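Local coordinates for protein putative laminarinase (Phanerochaete chrysosporium, PDB 2CL2) that probably hydrolyses beta-1,3-linked glucans such as laminarin, as a glycoside hydrolase of family 16, at residues Lys42-Ala47 against Gly68-Arg73; Thr51-Ala56 against Tyr288-Ser293; Leu132-Asn137 against Ser240-Asn245. All coordinates share one frame; numbering follows the deposited sequence.

Interaction 1. Residues Lys42-Ala47 against Gly68-Arg73. With NAG (2-acetamido-2-deoxy-beta-D-glucopyranose), chain B; NAG (2-acetamido-2-deoxy-beta-D-glucopyranose), chain C.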
loop_
_atom_site.group_PDB
_atom_site.type_symbol
_atom_site.label_atom_id
_atom_site.label_comp_id
_atom_site.label_asym_id
_atom_site.label_seq_id
_atom_site.Cartn_x
_atom_site.Cartn_y
_atom_site.Cartn_z
ATOM N N LYS A 42 5.203 8.943 -20.759
ATOM C CA LYS A 42 3.857 8.452 -21.049
ATOM C C LYS A 42 2.802 8.982 -20.072
ATOM O O LYS A 42 1.624 8.632 -20.167
ATOM C CB LYS A 42 3.873 6.924 -21.069
ATOM C CG LYS A 42 4.697 6.365 -22.221
ATOM C CD LYS A 42 4.638 4.851 -22.266
ATOM C CE LYS A 42 5.379 4.282 -23.474
ATOM N NZ LYS A 42 4.837 4.789 -24.767
ATOM N N ASN A 43 3.242 9.828 -19.146
ATOM C CA ASN A 43 2.387 10.400 -18.115
ATOM C C ASN A 43 1.713 9.355 -17.231
ATOM O O ASN A 43 0.604 9.565 -16.753
ATOM C CB ASN A 43 1.347 11.344 -18.732
ATOM C CG ASN A 43 0.947 12.472 -17.794
ATOM O OD1 ASN A 43 1.660 12.778 -16.836
ATOM N ND2 ASN A 43 -0.191 13.112 -18.089
ATOM N N LEU A 44 2.388 8.232 -17.007
ATOM C CA LEU A 44 1.951 7.248 -16.021
ATOM C C LEU A 44 2.367 7.674 -14.623
ATOM O O LEU A 44 1.764 7.251 -13.634
ATOM C CB LEU A 44 2.521 5.873 -16.349
ATOM C CG LEU A 44 2.102 5.342 -17.725
ATOM C CD1 LEU A 44 2.940 4.132 -18.098
ATOM C CD2 LEU A 44 0.626 5.005 -17.770
ATOM N N THR A 45 3.394 8.513 -14.547
ATOM C CA THR A 45 3.758 9.215 -13.320
ATOM C C THR A 45 3.743 10.692 -13.640
ATOM O O THR A 45 4.276 11.114 -14.668
ATOM C CB THR A 45 5.143 8.803 -12.818
ATOM O OG1 THR A 45 5.102 7.422 -12.473
ATOM C CG2 THR A 45 5.565 9.632 -11.599
ATOM N N TYR A 46 3.114 11.464 -12.765
ATOM C CA TYR A 46 3.022 12.906 -12.913
ATOM C C TYR A 46 3.296 13.473 -11.539
ATOM O O TYR A 46 2.615 13.124 -10.580
ATOM C CB TYR A 46 1.639 13.316 -13.412
ATOM C CG TYR A 46 1.453 14.812 -13.499
ATOM C CD1 TYR A 46 1.898 15.529 -14.604
ATOM C CD2 TYR A 46 0.850 15.509 -12.462
ATOM C CE1 TYR A 46 1.729 16.909 -14.679
ATOM C CE2 TYR A 46 0.688 16.881 -12.523
ATOM C CZ TYR A 46 1.127 17.574 -13.631
ATOM O OH TYR A 46 0.957 18.945 -13.692
ATOM N N ALA A 47 4.312 14.320 -11.440
ATOM C CA ALA A 47 4.814 14.777 -10.145
ATOM C C ALA A 47 5.130 16.257 -10.227
ATOM O O ALA A 47 6.184 16.642 -10.735
ATOM C CB ALA A 47 6.047 13.989 -9.767
ATOM N N GLY A 68 2.065 -6.949 -20.181
ATOM C CA GLY A 68 0.868 -6.526 -19.473
ATOM C C GLY A 68 0.661 -5.031 -19.544
ATOM O O GLY A 68 1.377 -4.316 -20.251
ATOM N N ARG A 69 -0.323 -4.564 -18.790
ATOM C CA ARG A 69 -0.731 -3.171 -18.853
ATOM C C ARG A 69 0.317 -2.311 -18.163
ATOM O O ARG A 69 0.750 -2.638 -17.062
ATOM C CB ARG A 69 -2.097 -3.005 -18.193
ATOM C CG ARG A 69 -2.664 -1.615 -18.306
ATOM C CD ARG A 69 -4.175 -1.607 -18.161
ATOM N NE ARG A 69 -4.843 -2.228 -19.306
ATOM C CZ ARG A 69 -4.935 -1.689 -20.520
ATOM N NH1 ARG A 69 -4.432 -0.489 -20.784
ATOM N NH2 ARG A 69 -5.540 -2.368 -21.493
ATOM N N ASN A 70 0.739 -1.230 -18.810
ATOM C CA ASN A 70 1.758 -0.379 -18.230
ATOM C C ASN A 70 1.268 0.201 -16.916
ATOM O O ASN A 70 0.124 0.663 -16.795
ATOM C CB ASN A 70 2.154 0.761 -19.169
ATOM C CG ASN A 70 3.001 0.299 -20.325
ATOM O OD1 ASN A 70 3.546 -0.805 -20.314
ATOM N ND2 ASN A 70 3.121 1.143 -21.336
ATOM N N SER A 71 2.160 0.171 -15.934
ATOM C CA SER A 71 1.881 0.715 -14.621
ATOM C C SER A 71 3.208 1.033 -13.960
ATOM O O SER A 71 4.259 0.906 -14.586
ATOM C CB SER A 71 1.073 -0.287 -13.800
ATOM O OG SER A 71 0.573 0.326 -12.624
ATOM N N VAL A 72 3.165 1.463 -12.705
ATOM C CA VAL A 72 4.379 1.853 -12.016
ATOM C C VAL A 72 4.448 1.269 -10.613
ATOM O O VAL A 72 3.424 0.999 -9.973
ATOM C CB VAL A 72 4.523 3.385 -11.958
ATOM C CG1 VAL A 72 4.622 3.974 -13.357
ATOM C CG2 VAL A 72 3.372 4.027 -11.205
ATOM N N ARG A 73 5.684 1.096 -10.163
ATOM C CA ARG A 73 6.027 0.641 -8.822
ATOM C C ARG A 73 7.215 1.496 -8.393
ATOM O O ARG A 73 8.314 1.344 -8.940
ATOM C CB ARG A 73 6.411 -0.836 -8.861
ATOM C CG ARG A 73 6.951 -1.384 -7.555
ATOM C CD ARG A 73 6.908 -2.895 -7.514
ATOM N NE ARG A 73 7.794 -3.453 -6.489
ATOM C CZ ARG A 73 7.648 -4.649 -5.932
ATOM N NH1 ARG A 73 6.594 -5.394 -6.203
ATOM N NH2 ARG A 73 8.543 -5.081 -5.051
HETATM C C1 NAG B . -0.514 14.229 -17.229
HETATM C C2 NAG B . -1.262 15.182 -18.161
HETATM C C3 NAG B . -1.947 16.313 -17.388
HETATM C C4 NAG B . -2.699 15.816 -16.164
HETATM C C5 NAG B . -1.773 14.909 -15.366
HETATM C C6 NAG B . -2.443 14.389 -14.100
HETATM C C7 NAG B . -0.433 15.848 -20.422
HETATM C C8 NAG B . -1.717 15.481 -21.115
HETATM N N2 NAG B . -0.304 15.762 -19.092
HETATM O O3 NAG B . -2.845 16.990 -18.240
HETATM O O4 NAG B . -3.031 16.911 -15.333
HETATM O O5 NAG B . -1.379 13.831 -16.187
HETATM O O6 NAG B . -3.658 13.779 -14.448
HETATM O O7 NAG B . 0.509 16.243 -21.109
HETATM C C1 NAG C . -4.419 17.290 -15.359
HETATM C C2 NAG C . -4.717 18.110 -14.105
HETATM C C3 NAG C . -6.106 18.745 -14.116
HETATM C C4 NAG C . -6.398 19.414 -15.453
HETATM C C5 NAG C . -6.028 18.491 -16.611
HETATM C C6 NAG C . -6.216 19.188 -17.954
HETATM C C7 NAG C . -3.430 17.513 -12.106
HETATM C C8 NAG C . -2.379 18.482 -12.543
HETATM N N2 NAG C . -4.496 17.349 -12.884
HETATM O O3 NAG C . -6.187 19.696 -13.076
HETATM O O4 NAG C . -7.781 19.687 -15.531
HETATM O O5 NAG C . -4.682 18.069 -16.500
HETATM O O6 NAG C . -5.260 20.217 -18.094
HETATM O O7 NAG C . -3.271 16.882 -11.055
#
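Leu44 does most of the touching from its side, reaching over the strand that begins at Arg69 and meeting Asn70 and Val72. Leu44 CB starts the contact 4.1 Å from Val72 CG1, the methyl that faces it. With CG lying beside the backbone N and opposite the carbonyl carbon (chi1 -60°), the chain then runs towards Asn70, and the tip methyl Leu44 CD1 comes to 3.6 Å from Asn70 CB, the two side chains crossing at about a right angle. The amide end of Asn70 is engaged elsewhere, its OD1 hydrogen-bonded to Asn32 ND2, while Leu44 meets its CB. Beyond it, Lys42 passes obliquely, with Lys42 CD 4.1 Å from Asn70 ND2.

On the other flank, Val72 CG1 also meets Thr45, 3.6 Å from Thr45 OG1. That hydroxyl has its polar partner in His20 NE2, a hydrogen bond outside both segments. Leu54 and Ala39 pack on Val72 as well, which places the contact between a strand of each sheet of the beta sandwich and helix 36-41.

That helix ends in a Schellman motif at Asn43, whose positive phi turns the chain away; Asn43 ND2 is covalently bonded, at 1.4 Å, to NAG (chain B) C1. This first N-acetylglucosamine comes back over one face of the Tyr46 ring, its C5 3.7 Å from Tyr46 CG, while C8 of the second N-acetylglucosamine approaches Tyr46 CE2 to 3.5 Å.

Between the two segments there is neither a hydrogen bond nor a salt bridge. Thr45 OG1 and Asn70 OD1 have their partners beyond the contact. The carbon-to-carbon contacts of Leu44 are joined by carbon against an already bonded hydroxyl and an amide nitrogen, so the chemistry implies cohesion by van der Waals fit.

Interaction 2. Residues Thr51-Ala56 against Tyr288-Ser293. With MAN (alpha-D-mannopyranose), chain D.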
loop_
_atom_site.group_PDB
_atom_site.type_symbol
_atom_site.label_atom_id
_atom_site.label_comp_id
_atom_site.label_asym_id
_atom_site.label_seq_id
_atom_site.Cartn_x
_atom_site.Cartn_y
_atom_site.Cartn_z
ATOM N N THR A 51 1.038 17.462 -5.974
ATOM C CA THR A 51 0.395 16.241 -6.435
ATOM C C THR A 51 1.395 15.246 -7.004
ATOM O O THR A 51 2.291 15.598 -7.772
ATOM C CB THR A 51 -0.648 16.561 -7.517
ATOM O OG1 THR A 51 -1.613 17.476 -6.996
ATOM C CG2 THR A 51 -1.370 15.308 -7.971
ATOM N N LEU A 52 1.205 13.983 -6.626
ATOM C CA LEU A 52 1.848 12.856 -7.280
ATOM C C LEU A 52 0.737 11.964 -7.814
ATOM O O LEU A 52 -0.109 11.524 -7.039
ATOM C CB LEU A 52 2.711 12.057 -6.302
ATOM C CG LEU A 52 3.323 10.784 -6.890
ATOM C CD1 LEU A 52 4.379 11.142 -7.919
ATOM C CD2 LEU A 52 3.910 9.912 -5.808
ATOM N N ILE A 53 0.735 11.728 -9.123
ATOM C CA ILE A 53 -0.173 10.765 -9.739
ATOM C C ILE A 53 0.648 9.574 -10.207
ATOM O O ILE A 53 1.669 9.745 -10.878
ATOM C CB ILE A 53 -0.887 11.353 -10.975
ATOM C CG1 ILE A 53 -1.651 12.638 -10.651
ATOM C CG2 ILE A 53 -1.800 10.315 -11.614
ATOM C CD1 ILE A 53 -2.715 12.480 -9.634
ATOM N N LEU A 54 0.198 8.376 -9.847
ATOM C CA LEU A 54 0.766 7.130 -10.351
ATOM C C LEU A 54 -0.412 6.396 -10.945
ATOM O O LEU A 54 -1.372 6.120 -10.237
ATOM C CB LEU A 54 1.368 6.316 -9.204
ATOM C CG LEU A 54 2.384 7.028 -8.312
ATOM C CD1 LEU A 54 2.675 6.194 -7.075
ATOM C CD2 LEU A 54 3.668 7.331 -9.085
ATOM N N ARG A 55 -0.366 6.089 -12.237
ATOM C CA ARG A 55 -1.545 5.520 -12.897
ATOM C C ARG A 55 -1.221 4.407 -13.877
ATOM O O ARG A 55 -0.082 4.251 -14.321
ATOM C CB ARG A 55 -2.357 6.613 -13.613
ATOM C CG ARG A 55 -1.649 7.231 -14.805
ATOM C CD ARG A 55 -2.582 8.037 -15.692
ATOM N NE ARG A 55 -3.156 9.202 -15.013
ATOM C CZ ARG A 55 -4.429 9.322 -14.622
ATOM N NH1 ARG A 55 -5.319 8.350 -14.801
ATOM N NH2 ARG A 55 -4.814 10.439 -14.016
ATOM N N ALA A 56 -2.260 3.649 -14.201
ATOM C CA ALA A 56 -2.213 2.641 -15.234
ATOM C C ALA A 56 -2.446 3.276 -16.588
ATOM O O ALA A 56 -3.123 4.280 -16.704
ATOM C CB ALA A 56 -3.290 1.636 -14.985
ATOM N N TYR A 288 -5.702 5.098 -10.588
ATOM C CA TYR A 288 -4.593 5.977 -10.251
ATOM C C TYR A 288 -4.546 6.271 -8.766
ATOM O O TYR A 288 -5.569 6.327 -8.090
ATOM C CB TYR A 288 -4.657 7.299 -11.041
ATOM C CG TYR A 288 -5.842 8.199 -10.745
ATOM C CD1 TYR A 288 -5.756 9.229 -9.814
ATOM C CD2 TYR A 288 -7.042 8.043 -11.428
ATOM C CE1 TYR A 288 -6.835 10.055 -9.551
ATOM C CE2 TYR A 288 -8.126 8.872 -11.177
ATOM C CZ TYR A 288 -8.021 9.872 -10.244
ATOM O OH TYR A 288 -9.115 10.680 -9.989
ATOM N N TRP A 289 -3.324 6.439 -8.281
ATOM C CA TRP A 289 -3.055 7.064 -7.005
ATOM C C TRP A 289 -2.972 8.568 -7.239
ATOM O O TRP A 289 -2.380 9.004 -8.225
ATOM C CB TRP A 289 -1.687 6.640 -6.478
ATOM C CG TRP A 289 -1.548 5.230 -6.029
ATOM C CD1 TRP A 289 -1.029 4.188 -6.727
ATOM C CD2 TRP A 289 -1.865 4.725 -4.730
ATOM N NE1 TRP A 289 -1.020 3.056 -5.947
ATOM C CE2 TRP A 289 -1.536 3.358 -4.716
ATOM C CE3 TRP A 289 -2.436 5.290 -3.590
ATOM C CZ2 TRP A 289 -1.729 2.551 -3.588
ATOM C CZ3 TRP A 289 -2.630 4.490 -2.476
ATOM C CH2 TRP A 289 -2.283 3.138 -2.484
ATOM N N ASP A 290 -3.538 9.346 -6.320
ATOM C CA ASP A 290 -3.333 10.784 -6.256
ATOM C C ASP A 290 -2.891 11.012 -4.818
ATOM O O ASP A 290 -3.683 10.845 -3.901
ATOM C CB ASP A 290 -4.626 11.539 -6.592
ATOM C CG ASP A 290 -4.511 13.038 -6.406
ATOM O OD1 ASP A 290 -3.541 13.505 -5.794
ATOM O OD2 ASP A 290 -5.430 13.751 -6.862
ATOM N N ILE A 291 -1.615 11.345 -4.649
ATOM C CA ILE A 291 -0.994 11.454 -3.333
ATOM C C ILE A 291 -0.583 12.903 -3.108
ATOM O O ILE A 291 0.126 13.496 -3.925
ATOM C CB ILE A 291 0.212 10.482 -3.212
ATOM C CG1 ILE A 291 -0.313 9.044 -3.232
ATOM C CG2 ILE A 291 1.020 10.754 -1.951
ATOM C CD1 ILE A 291 0.717 8.008 -3.595
ATOM N N ALA A 292 -1.059 13.479 -2.008
ATOM C CA ALA A 292 -0.730 14.855 -1.651
ATOM C C ALA A 292 0.648 14.957 -0.998
ATOM O O ALA A 292 1.357 15.937 -1.204
ATOM C CB ALA A 292 -1.782 15.411 -0.721
ATOM N N SER A 293 1.021 13.965 -0.196
ATOM C CA SER A 293 2.319 13.956 0.453
ATOM C C SER A 293 2.565 12.598 1.074
ATOM O O SER A 293 1.634 11.859 1.387
ATOM C CB SER A 293 2.411 15.020 1.557
ATOM O OG SER A 293 1.475 14.770 2.589
HETATM C C1 MAN D . -2.991 21.027 -10.171
HETATM C C2 MAN D . -1.947 20.097 -9.566
HETATM C C3 MAN D . -1.334 20.761 -8.346
HETATM C C4 MAN D . -0.742 22.111 -8.749
HETATM C C5 MAN D . -1.793 22.962 -9.468
HETATM C C6 MAN D . -1.173 24.236 -10.035
HETATM O O2 MAN D . -0.917 19.832 -10.490
HETATM O O3 MAN D . -0.346 19.909 -7.818
HETATM O O4 MAN D . -0.274 22.785 -7.602
HETATM O O5 MAN D . -2.379 22.246 -10.539
HETATM O O6 MAN D . -2.171 24.964 -10.721
#
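Over one face of the Tyr288 ring lies the guanidinium of Arg55, with Arg55 NH2 4.1 Å from Tyr288 CG and displaced toward the rim, the two planes tilted 37° apart. The arginine has two deposited conformers and this is one of them, so the stacking is doubtful as a permanent feature. Tyr288 CB in turn sits over a face of the guanidinium, and Asp290 CB lies in the ring plane at its edge. Both residues start with CG between backbone N and carbonyl carbon (chi1 68° for Arg55), which stands them side by side, Arg55 CB 3.5 Å from Tyr288 CB. Tyr288 also stacks on His91.

Strands 51-55 and 288-291 run antiparallel in one wall of the sandwich; Leu52 pairs with Ile291 and Leu54 with Trp289 as hydrogen-bonded pairs, Ile291 N reaching Leu52 O at 2.8 Å. Leu54 O takes the amide of Trp289 and lies near the plane of its indole, at the edge. These four side chains face the other sheet, where Leu52 and Leu54 meet Ile74 and Trp289 meets Ile249.

On the opposite face, Ile53 CD1 packs 3.7 Å from Asp290 CB, and Thr51 CG2 is 3.6 Å from Asp290 OD1, which salt-bridges Arg90. An alanine in place of Asp290 would probably leave Arg90 without this charge partner, strip the carboxylate from beside Thr51 CG2 and thin the cover of Ile53 CD1. Thr51 OG1 also lies 2.9 Å from mannose O3, which puts a sugar at this end of the strand.

Interaction 3. Residues Leu132-Asn137 against Ser240-Asn245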
loop_
_atom_site.group_PDB
_atom_site.type_symbol
_atom_site.label_atom_id
_atom_site.label_comp_id
_atom_site.label_asym_id
_atom_site.label_seq_id
_atom_site.Cartn_x
_atom_site.Cartn_y
_atom_site.Cartn_z
ATOM N N LEU A 132 1.297 -8.002 8.048
ATOM C CA LEU A 132 2.730 -8.275 8.093
ATOM C C LEU A 132 3.017 -9.610 7.442
ATOM O O LEU A 132 2.248 -10.554 7.580
ATOM C CB LEU A 132 3.289 -8.302 9.518
ATOM C CG LEU A 132 2.936 -7.152 10.453
ATOM C CD1 LEU A 132 3.683 -7.319 11.764
ATOM C CD2 LEU A 132 3.230 -5.799 9.838
ATOM N N HIS A 133 4.141 -9.662 6.735
ATOM C CA HIS A 133 4.685 -10.901 6.197
ATOM C C HIS A 133 6.105 -11.021 6.719
ATOM O O HIS A 133 6.910 -10.115 6.528
ATOM C CB HIS A 133 4.709 -10.873 4.665
ATOM C CG HIS A 133 3.377 -10.623 4.029
ATOM N ND1 HIS A 133 2.726 -11.577 3.275
ATOM C CD2 HIS A 133 2.596 -9.517 3.990
ATOM C CE1 HIS A 133 1.588 -11.077 2.823
ATOM N NE2 HIS A 133 1.489 -9.827 3.233
ATOM N N THR A 134 6.402 -12.140 7.383
ATOM C CA THR A 134 7.701 -12.348 8.008
ATOM C C THR A 134 8.187 -13.763 7.765
ATOM O O THR A 134 7.496 -14.574 7.163
ATOM C CB THR A 134 7.615 -12.154 9.538
ATOM O OG1 THR A 134 6.821 -13.199 10.110
ATOM C CG2 THR A 134 7.023 -10.788 9.882
ATOM N N GLY A 135 9.393 -14.040 8.249
ATOM C CA GLY A 135 9.871 -15.407 8.389
ATOM C C GLY A 135 9.333 -16.057 9.653
ATOM O O GLY A 135 8.390 -15.560 10.281
ATOM N N ALA A 136 9.958 -17.168 10.039
ATOM C CA ALA A 136 9.430 -18.042 11.085
ATOM C C ALA A 136 9.324 -17.383 12.451
ATOM O O ALA A 136 10.075 -16.464 12.759
ATOM C CB ALA A 136 10.285 -19.305 11.198
ATOM N N ASN A 137 8.382 -17.881 13.251
ATOM C CA ASN A 137 8.243 -17.505 14.655
ATOM C C ASN A 137 7.786 -16.058 14.853
ATOM O O ASN A 137 8.422 -15.268 15.556
ATOM C CB ASN A 137 9.535 -17.795 15.430
ATOM C CG ASN A 137 9.340 -17.762 16.940
ATOM O OD1 ASN A 137 8.229 -17.936 17.449
ATOM N ND2 ASN A 137 10.430 -17.535 17.663
ATOM N N SER A 240 13.418 -8.186 15.324
ATOM C CA SER A 240 14.240 -9.272 14.763
ATOM C C SER A 240 13.663 -9.835 13.464
ATOM O O SER A 240 14.317 -10.636 12.794
ATOM C CB SER A 240 14.434 -10.409 15.771
ATOM O OG SER A 240 13.300 -11.248 15.842
ATOM N N HIS A 241 12.432 -9.445 13.133
ATOM C CA HIS A 241 11.775 -9.880 11.895
ATOM C C HIS A 241 11.712 -8.793 10.842
ATOM O O HIS A 241 11.251 -9.039 9.730
ATOM C CB HIS A 241 10.369 -10.397 12.189
ATOM C CG HIS A 241 10.369 -11.647 13.000
ATOM N ND1 HIS A 241 10.241 -12.908 12.457
ATOM C CD2 HIS A 241 10.554 -11.825 14.326
ATOM C CE1 HIS A 241 10.314 -13.803 13.430
ATOM N NE2 HIS A 241 10.503 -13.172 14.571
ATOM N N PHE A 242 12.174 -7.593 11.185
ATOM C CA PHE A 242 12.205 -6.476 10.254
ATOM C C PHE A 242 13.582 -5.876 10.279
ATOM O O PHE A 242 14.182 -5.755 11.348
ATOM C CB PHE A 242 11.188 -5.410 10.657
ATOM C CG PHE A 242 9.788 -5.778 10.312
ATOM C CD1 PHE A 242 9.083 -6.656 11.106
ATOM C CD2 PHE A 242 9.180 -5.269 9.173
ATOM C CE1 PHE A 242 7.785 -7.027 10.769
ATOM C CE2 PHE A 242 7.882 -5.628 8.834
ATOM C CZ PHE A 242 7.190 -6.512 9.630
ATOM N N ASP A 243 14.081 -5.482 9.122
ATOM C CA ASP A 243 15.327 -4.719 9.085
ATOM C C ASP A 243 15.052 -3.402 8.360
ATOM O O ASP A 243 13.922 -2.915 8.428
ATOM C CB ASP A 243 16.499 -5.553 8.551
ATOM C CG ASP A 243 16.272 -6.091 7.170
ATOM O OD1 ASP A 243 15.508 -5.493 6.401
ATOM O OD2 ASP A 243 16.882 -7.130 6.865
ATOM N N ALA A 244 16.044 -2.780 7.735
ATOM C CA ALA A 244 15.832 -1.474 7.128
ATOM C C ALA A 244 15.028 -1.653 5.851
ATOM O O ALA A 244 15.461 -2.344 4.943
ATOM C CB ALA A 244 17.154 -0.792 6.859
ATOM N N ASN A 245 13.851 -1.036 5.804
ATOM C CA ASN A 245 12.881 -1.243 4.731
ATOM C C ASN A 245 12.703 0.014 3.879
ATOM O O ASN A 245 12.745 1.141 4.390
ATOM C CB ASN A 245 11.495 -1.572 5.315
ATOM C CG ASN A 245 11.327 -3.025 5.777
ATOM O OD1 ASN A 245 12.274 -3.799 5.890
ATOM N ND2 ASN A 245 10.081 -3.389 6.043
HETATM O O HOH W 1 10.992 -11.709 9.018
#
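His241 is the residue most covered here, its imidazole turned with an edge to the extended loop Thr134-Asn137 that follows strand 129-133. CG lies beside the backbone N (chi1 -66°), which swings the ring toward that loop. His241 ND1 is 4.0 Å from Thr134 CB and 3.9 Å from Gly135 O, the latter approaching near the ring plane at its edge. Asn137 O is close to His241 NE2 at 3.1 Å, but the angle is too poor for a hydrogen bond; the still closer approach of Ala136 O to the ring is doubtful.

Phe242, next in the chain, sends its ring to the inner part of the same segment. Phe242 CZ meets Leu132 CD2 at 4.0 Å, and Phe242 CE1 meets Thr134 CG2 at 3.9 Å, in both cases with the side chains crossing at about a right angle. Leu132 and Phe242 share a further neighbour, Ile196 on strand 195-202. Strand 129-133 belongs to one sheet of the family 16 sandwich and strand 195-202 to the other, so the phenyl ring fills part of the apolar layer between them. The disulfide Cys138-Cys236 ties the neighbourhoods of the two segments together, one residue past Asn137 and a few residues ahead of Ser240, and His241 packs against Cys138.

Thr134 serves both aromatic residues: its CG2 also faces His241 CB, while Thr134 OG1 turns back to donate to a lone pair of Gly135 O at 2.8 Å. A water bridges the backbones, accepting from Gly135 N at 2.9 Å and within hydrogen-bonding distance of His241 O at 2.8 Å.

How the interactions relate
Interactions 1 and 2 are neighbours, their centres about 10 Å apart and their segments alternating along the chain. Strands 45-48 and 51-55 join them as an antiparallel pair: Tyr46 O lies 2.8 Å from Ile53 N, and Leu44 O the same distance from Arg55 N, both probable hydrogen bonds. Val72 CG2 packs 3.6 Å from Leu54 CB, carrying the contact across to the second sheet. Sugars run past both: the glucosamines on Asn43 reach Tyr46, and a mannose, probably of the same glycan, reaches Thr51. Interaction 3 stands about 28 Å from interaction 2 and 30 Å from interaction 1, centre to centre, on the opposite side of the chain's centre, nested in the loop that interaction 2 closes.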